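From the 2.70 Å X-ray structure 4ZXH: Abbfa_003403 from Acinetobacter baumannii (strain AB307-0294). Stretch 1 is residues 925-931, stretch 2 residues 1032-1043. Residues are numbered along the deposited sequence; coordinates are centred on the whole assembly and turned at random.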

ATOM      1  N   LYS A 925      11.107  -3.447  -6.228  1.00 48.15           N
ATOM      2  CA  LYS A 925      10.527  -4.004  -5.018  1.00 42.81           C
ATOM      3  C   LYS A 925      10.747  -3.074  -3.818  1.00 46.26           C
ATOM      4  O   LYS A 925       9.787  -2.719  -3.129  1.00 48.20           O
ATOM      5  CB  LYS A 925      11.131  -5.382  -4.749  1.00 54.70           C
ATOM      6  CG  LYS A 925      10.508  -6.179  -3.608  1.00 59.04           C
ATOM      7  CD  LYS A 925       9.279  -6.932  -4.054  1.00 62.74           C
ATOM      8  CE  LYS A 925       8.777  -7.840  -2.946  1.00 72.08           C
ATOM      9  NZ  LYS A 925       9.678  -9.005  -2.727  1.00 76.20           N
ATOM     10  N   LYS A 926      12.002  -2.670  -3.586  1.00 49.09           N
ATOM     11  CA  LYS A 926      12.345  -1.781  -2.470  1.00 45.24           C
ATOM     12  C   LYS A 926      11.543  -0.494  -2.526  1.00 52.79           C
ATOM     13  O   LYS A 926      10.993  -0.043  -1.512  1.00 57.87           O
ATOM     14  CB  LYS A 926      13.827  -1.429  -2.470  1.00 53.15           C
ATOM     15  CG  LYS A 926      14.778  -2.607  -2.362  1.00 65.22           C
ATOM     16  CD  LYS A 926      14.706  -3.301  -1.023  1.00 65.68           C
ATOM     17  CE  LYS A 926      15.913  -4.193  -0.846  1.00 68.06           C
ATOM     18  NZ  LYS A 926      17.165  -3.382  -0.878  1.00 75.30           N
ATOM     19  N   ASN A 927      11.476   0.096  -3.716  1.00 45.74           N
ATOM     20  CA  ASN A 927      10.788   1.370  -3.894  1.00 45.49           C
ATOM     21  C   ASN A 927       9.289   1.279  -3.611  1.00 50.13           C
ATOM     22  O   ASN A 927       8.744   2.081  -2.843  1.00 54.07           O
ATOM     23  CB  ASN A 927      11.016   1.895  -5.310  1.00 47.95           C
ATOM     24  CG  ASN A 927      10.559   3.333  -5.487  1.00 51.60           C
ATOM     25  OD1 ASN A 927       9.368   3.608  -5.659  1.00 57.35           O
ATOM     26  ND2 ASN A 927      11.510   4.260  -5.468  1.00 57.44           N
ATOM     27  N   LEU A 928       8.619   0.313  -4.233  1.00 38.34           N
ATOM     28  CA  LEU A 928       7.187   0.177  -4.028  1.00 39.03           C
ATOM     29  C   LEU A 928       6.863  -0.132  -2.559  1.00 41.78           C
ATOM     30  O   LEU A 928       5.849   0.325  -2.031  1.00 46.41           O
ATOM     31  CB  LEU A 928       6.597  -0.907  -4.932  1.00 36.06           C
ATOM     32  CG  LEU A 928       6.764  -0.777  -6.447  1.00 39.93           C
ATOM     33  CD1 LEU A 928       5.832  -1.755  -7.110  1.00 47.89           C
ATOM     34  CD2 LEU A 928       6.495   0.615  -6.942  1.00 38.29           C
ATOM     35  N   GLN A 929       7.722  -0.891  -1.894  1.00 34.72           N
ATOM     36  CA  GLN A 929       7.487  -1.212  -0.496  1.00 28.31           C
ATOM     37  C   GLN A 929       7.374   0.031   0.393  1.00 38.28           C
ATOM     38  O   GLN A 929       6.643   0.021   1.381  1.00 49.22           O
ATOM     39  CB  GLN A 929       8.587  -2.122   0.020  1.00 32.99           C
ATOM     40  CG  GLN A 929       8.190  -3.589   0.115  1.00 37.77           C
ATOM     41  CD  GLN A 929       9.400  -4.495   0.230  1.00 49.45           C
ATOM     42  OE1 GLN A 929      10.501  -4.126  -0.181  1.00 53.34           O
ATOM     43  NE2 GLN A 929       9.208  -5.679   0.801  1.00 48.74           N
ATOM     44  N   ILE A 930       8.059   1.109   0.028  1.00 31.85           N
ATOM     45  CA  ILE A 930       8.027   2.302   0.850  1.00 34.52           C
ATOM     46  C   ILE A 930       6.901   3.233   0.355  1.00 39.59           C
ATOM     47  O   ILE A 930       6.489   4.161   1.077  1.00 42.38           O
ATOM     48  CB  ILE A 930       9.423   3.045   0.863  1.00 55.59           C
ATOM     49  CG1 ILE A 930       9.663   3.895  -0.377  1.00 57.13           C
ATOM     50  CG2 ILE A 930      10.581   2.041   1.017  1.00 55.10           C
ATOM     51  CD1 ILE A 930       9.563   5.364  -0.073  1.00 56.20           C
ATOM     52  N   HIS A 931       6.360   2.963  -0.836  1.00 30.66           N
ATOM     53  CA  HIS A 931       5.336   3.854  -1.428  1.00 34.74           C
ATOM     54  C   HIS A 931       3.913   3.279  -1.516  1.00 38.42           C
ATOM     55  O   HIS A 931       2.944   4.003  -1.762  1.00 35.67           O
ATOM     56  CB  HIS A 931       5.772   4.294  -2.824  1.00 37.28           C
ATOM     57  CG  HIS A 931       6.916   5.258  -2.814  1.00 53.30           C
ATOM     58  ND1 HIS A 931       6.829   6.512  -2.243  1.00 59.00           N
ATOM     59  CD2 HIS A 931       8.179   5.146  -3.288  1.00 54.40           C
ATOM     60  CE1 HIS A 931       7.987   7.133  -2.376  1.00 65.58           C
ATOM     61  NE2 HIS A 931       8.824   6.326  -3.006  1.00 61.41           N
ATOM     62  N   ALA A1032       9.415  -1.413  11.259  1.00 35.91           N
ATOM     63  CA  ALA A1032       8.183  -1.850  10.608  1.00 31.85           C
ATOM     64  C   ALA A1032       8.287  -1.787   9.122  1.00 35.40           C
ATOM     65  O   ALA A1032       7.642  -2.524   8.378  1.00 40.74           O
ATOM     66  CB  ALA A1032       7.040  -1.017  11.073  1.00 21.22           C
ATOM     67  N   GLN A1033       9.195  -0.959   8.685  1.00 29.99           N
ATOM     68  CA  GLN A1033       9.218  -0.674   7.298  1.00 33.48           C
ATOM     69  C   GLN A1033      10.474  -1.233   6.630  1.00 41.74           C
ATOM     70  O   GLN A1033      10.467  -1.631   5.457  1.00 55.15           O
ATOM     71  CB  GLN A1033       9.026   0.819   7.213  1.00 28.38           C
ATOM     72  CG  GLN A1033       9.278   1.600   5.915  1.00 44.52           C
ATOM     73  CD  GLN A1033       8.626   0.931   4.661  1.00 81.15           C
ATOM     74  OE1 GLN A1033       9.273   0.090   4.136  1.00 80.26           O
ATOM     75  NE2 GLN A1033       7.258   1.106   4.380  1.00 81.63           N
ATOM     76  N   TYR A1034      11.515  -1.380   7.441  1.00 38.79           N
ATOM     77  CA  TYR A1034      12.676  -2.171   7.089  1.00 29.96           C
ATOM     78  C   TYR A1034      12.781  -3.428   7.976  1.00 31.62           C
ATOM     79  O   TYR A1034      13.617  -3.492   8.865  1.00 36.84           O
ATOM     80  CB  TYR A1034      13.949  -1.316   7.193  1.00 27.84           C
ATOM     81  CG  TYR A1034      13.839  -0.063   6.363  1.00 30.68           C
ATOM     82  CD1 TYR A1034      14.079  -0.080   4.990  1.00 30.11           C
ATOM     83  CD2 TYR A1034      13.445   1.129   6.943  1.00 31.10           C
ATOM     84  CE1 TYR A1034      13.953   1.073   4.227  1.00 26.26           C
ATOM     85  CE2 TYR A1034      13.312   2.282   6.187  1.00 32.69           C
ATOM     86  CZ  TYR A1034      13.570   2.243   4.824  1.00 28.45           C
ATOM     87  OH  TYR A1034      13.439   3.364   4.036  1.00 32.79           O
ATOM     88  N   SER A1035      11.987  -4.457   7.686  1.00 32.07           N
ATOM     89  CA  SER A1035      11.840  -5.589   8.615  1.00 33.84           C
ATOM     90  C   SER A1035      12.599  -6.898   8.288  1.00 31.86           C
ATOM     91  O   SER A1035      12.449  -7.911   8.982  1.00 38.91           O
ATOM     92  CB  SER A1035      10.350  -5.899   8.763  1.00 28.48           C
ATOM     93  OG  SER A1035       9.746  -5.969   7.491  1.00 34.08           O
ATOM     94  N   THR A1036      13.417  -6.880   7.249  1.00 26.44           N
ATOM     95  CA  THR A1036      14.388  -7.948   7.047  1.00 23.48           C
ATOM     96  C   THR A1036      15.754  -7.456   7.464  1.00 25.35           C
ATOM     97  O   THR A1036      15.971  -6.249   7.551  1.00 28.31           O
ATOM     98  CB  THR A1036      14.471  -8.398   5.601  1.00 27.33           C
ATOM     99  OG1 THR A1036      15.062  -7.343   4.827  1.00 33.65           O
ATOM    100  CG2 THR A1036      13.082  -8.780   5.064  1.00 19.36           C
ATOM    101  N   VAL A1037      16.686  -8.375   7.710  1.00 30.08           N
ATOM    102  CA  VAL A1037      18.034  -7.966   8.101  1.00 25.26           C
ATOM    103  C   VAL A1037      18.699  -7.190   6.966  1.00 31.84           C
ATOM    104  O   VAL A1037      19.372  -6.184   7.202  1.00 28.44           O
ATOM    105  CB  VAL A1037      18.903  -9.156   8.483  1.00 27.02           C
ATOM    106  CG1 VAL A1037      20.331  -8.707   8.687  1.00 26.70           C
ATOM    107  CG2 VAL A1037      18.366  -9.798   9.745  1.00 28.72           C
ATOM    108  N   GLU A1038      18.477  -7.627   5.727  1.00 27.51           N
ATOM    109  CA  GLU A1038      19.082  -6.922   4.606  1.00 24.58           C
ATOM    110  C   GLU A1038      18.658  -5.461   4.589  1.00 24.65           C
ATOM    111  O   GLU A1038      19.506  -4.557   4.540  1.00 23.33           O
ATOM    112  CB  GLU A1038      18.717  -7.562   3.271  1.00 22.14           C
ATOM    113  CG  GLU A1038      19.612  -7.066   2.126  1.00 30.31           C
ATOM    114  CD  GLU A1038      18.897  -7.003   0.793  1.00 41.42           C
ATOM    115  OE1 GLU A1038      17.692  -6.677   0.784  1.00 55.56           O
ATOM    116  OE2 GLU A1038      19.530  -7.300  -0.242  1.00 40.68           O
ATOM    117  N   ARG A1039      17.343  -5.241   4.624  1.00 21.19           N
ATOM    118  CA  ARG A1039      16.802  -3.912   4.419  1.00 25.10           C
ATOM    119  C   ARG A1039      17.163  -2.987   5.576  1.00 25.97           C
ATOM    120  O   ARG A1039      17.488  -1.818   5.368  1.00 27.24           O
ATOM    121  CB  ARG A1039      15.288  -3.983   4.222  1.00 28.32           C
ATOM    122  CG  ARG A1039      14.939  -4.350   2.797  1.00 31.50           C
ATOM    123  CD  ARG A1039      13.482  -4.762   2.578  1.00 31.77           C
ATOM    124  NE  ARG A1039      12.465  -3.796   3.012  1.00 38.05           N
ATOM    125  CZ  ARG A1039      12.386  -2.533   2.606  1.00 44.27           C
ATOM    126  NH1 ARG A1039      13.285  -2.011   1.772  1.00 54.04           N
ATOM    127  NH2 ARG A1039      11.413  -1.772   3.058  1.00 39.72           N
ATOM    128  N   LEU A1040      17.123  -3.515   6.792  1.00 21.53           N
ATOM    129  CA  LEU A1040      17.421  -2.712   7.971  1.00 21.53           C
ATOM    130  C   LEU A1040      18.905  -2.414   7.996  1.00 27.31           C
ATOM    131  O   LEU A1040      19.324  -1.334   8.385  1.00 37.25           O
ATOM    132  CB  LEU A1040      16.981  -3.448   9.240  1.00 20.95           C
ATOM    133  CG  LEU A1040      17.199  -2.827  10.622  1.00 25.35           C
ATOM    134  CD1 LEU A1040      16.436  -1.522  10.804  1.00 18.24           C
ATOM    135  CD2 LEU A1040      16.762  -3.850  11.649  1.00 24.76           C
ATOM    136  N   GLY A1041      19.693  -3.388   7.551  1.00 29.48           N
ATOM    137  CA  GLY A1041      21.136  -3.262   7.484  1.00 21.99           C
ATOM    138  C   GLY A1041      21.561  -2.168   6.525  1.00 33.30           C
ATOM    139  O   GLY A1041      22.518  -1.460   6.814  1.00 43.70           O
ATOM    140  N   GLU A1042      20.862  -2.013   5.396  1.00 31.44           N
ATOM    141  CA  GLU A1042      21.184  -0.927   4.460  1.00 27.21           C
ATOM    142  C   GLU A1042      20.940   0.432   5.125  1.00 40.72           C
ATOM    143  O   GLU A1042      21.736   1.363   4.965  1.00 51.50           O
ATOM    144  CB  GLU A1042      20.373  -1.045   3.158  1.00 22.42           C
ATOM    145  CG  GLU A1042      20.678  -2.305   2.358  1.00 48.38           C
ATOM    146  CD  GLU A1042      19.773  -2.516   1.145  1.00 65.42           C
ATOM    147  OE1 GLU A1042      18.843  -1.715   0.919  1.00 60.78           O
ATOM    148  OE2 GLU A1042      20.002  -3.505   0.412  1.00 77.58           O
ATOM    149  N   ILE A1043      19.848   0.530   5.883  1.00 29.02           N
ATOM    150  CA  ILE A1043      19.495   1.746   6.607  1.00 29.91           C
ATOM    151  C   ILE A1043      20.552   2.128   7.638  1.00 30.94           C
ATOM    152  O   ILE A1043      20.968   3.278   7.727  1.00 28.80           O
ATOM    153  CB  ILE A1043      18.142   1.575   7.315  1.00 35.84           C
ATOM    154  CG1 ILE A1043      17.018   1.618   6.287  1.00 33.54           C
ATOM    155  CG2 ILE A1043      17.940   2.641   8.387  1.00 35.44           C
ATOM    156  CD1 ILE A1043      17.129   2.795   5.358  1.00 34.05           C
TER

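Stretch 2 meets the helix of stretch 1 through a helix end, a short turn and the start of a second helix, whose axis lies nearly perpendicular to that of stretch 1 (84°). The axes come no closer than 13.0 Å, so the gap is bridged mostly by long side chains, with Ile930 adding an aliphatic patch.

The walk begins, after Ala1032, which takes no part, with Gln1033. Its CA-to-CB bond points sideways, but the chain bends back (chi1 t, chi2 p) and its end comes nearer to stretch 1. There NE2 donates a hydrogen bond to the backbone O of Gln929, 3.2 Å away, with an angle of 143° at the hydrogen. A primary amide suits this place, since it can offer protons to a carbonyl without bringing a charge. The same NE2 lies 3.8 Å from CA of Ile930, placing the amide against the backbone of two successive residues.

Tyr1034 is the first residue to leave helical phi/psi. Its contact is slight: OH approaches CG2 of Ile930 to 4.4 Å, a distance at the outer limit of van der Waals contact. Ser1035 continues the turn out of reach of stretch 1, and Thr1036 then caps the next helix, standing just before its first residue. At the N-cap, its OG1 accepts from the backbone N of Arg1039 at 3.1 Å, satisfying an amide that has no helical carbonyl before it. Short, hydroxyl-bearing threonine is well suited to this role.

Val1037 is out of reach, but the CA-to-CB bonds of Glu1038 and Arg1039 point toward stretch 1. Glu1038 OE1 stands 3.7 Å from NZ of Lys926, a long salt bridge. Arg1039 reaches back across the turn, where its NH2 makes a weak hydrogen bond to O of Gln1033 at 2.6 Å. Its flat guanidinium also offers distinct surfaces to stretch 1: the side chain of Gln929 lies over one face, while CG2 of Ile930 sits at the edge, 4.4 Å from NH2. The aliphatic part of Lys926 packs close by, with CD 3.4 Å from NH1. The two cations touch through this methylene, while NZ of Lys926 lies farther off, 4.9 Å from NH1 of Arg1039, among acidic partners.

The nearer of those partners is Glu1042, one helical turn beyond Glu1038. Its OE1 is 3.0 Å from NZ of Lys926 in a hydrogen-bonded salt bridge, and OE2, at 3.1 Å from the same NZ, adds a weak hydrogen bond. The i, i+4 spacing brings both glutamates to one lysine, whose long, flexible chain starts sideways yet ends close to both carboxylates.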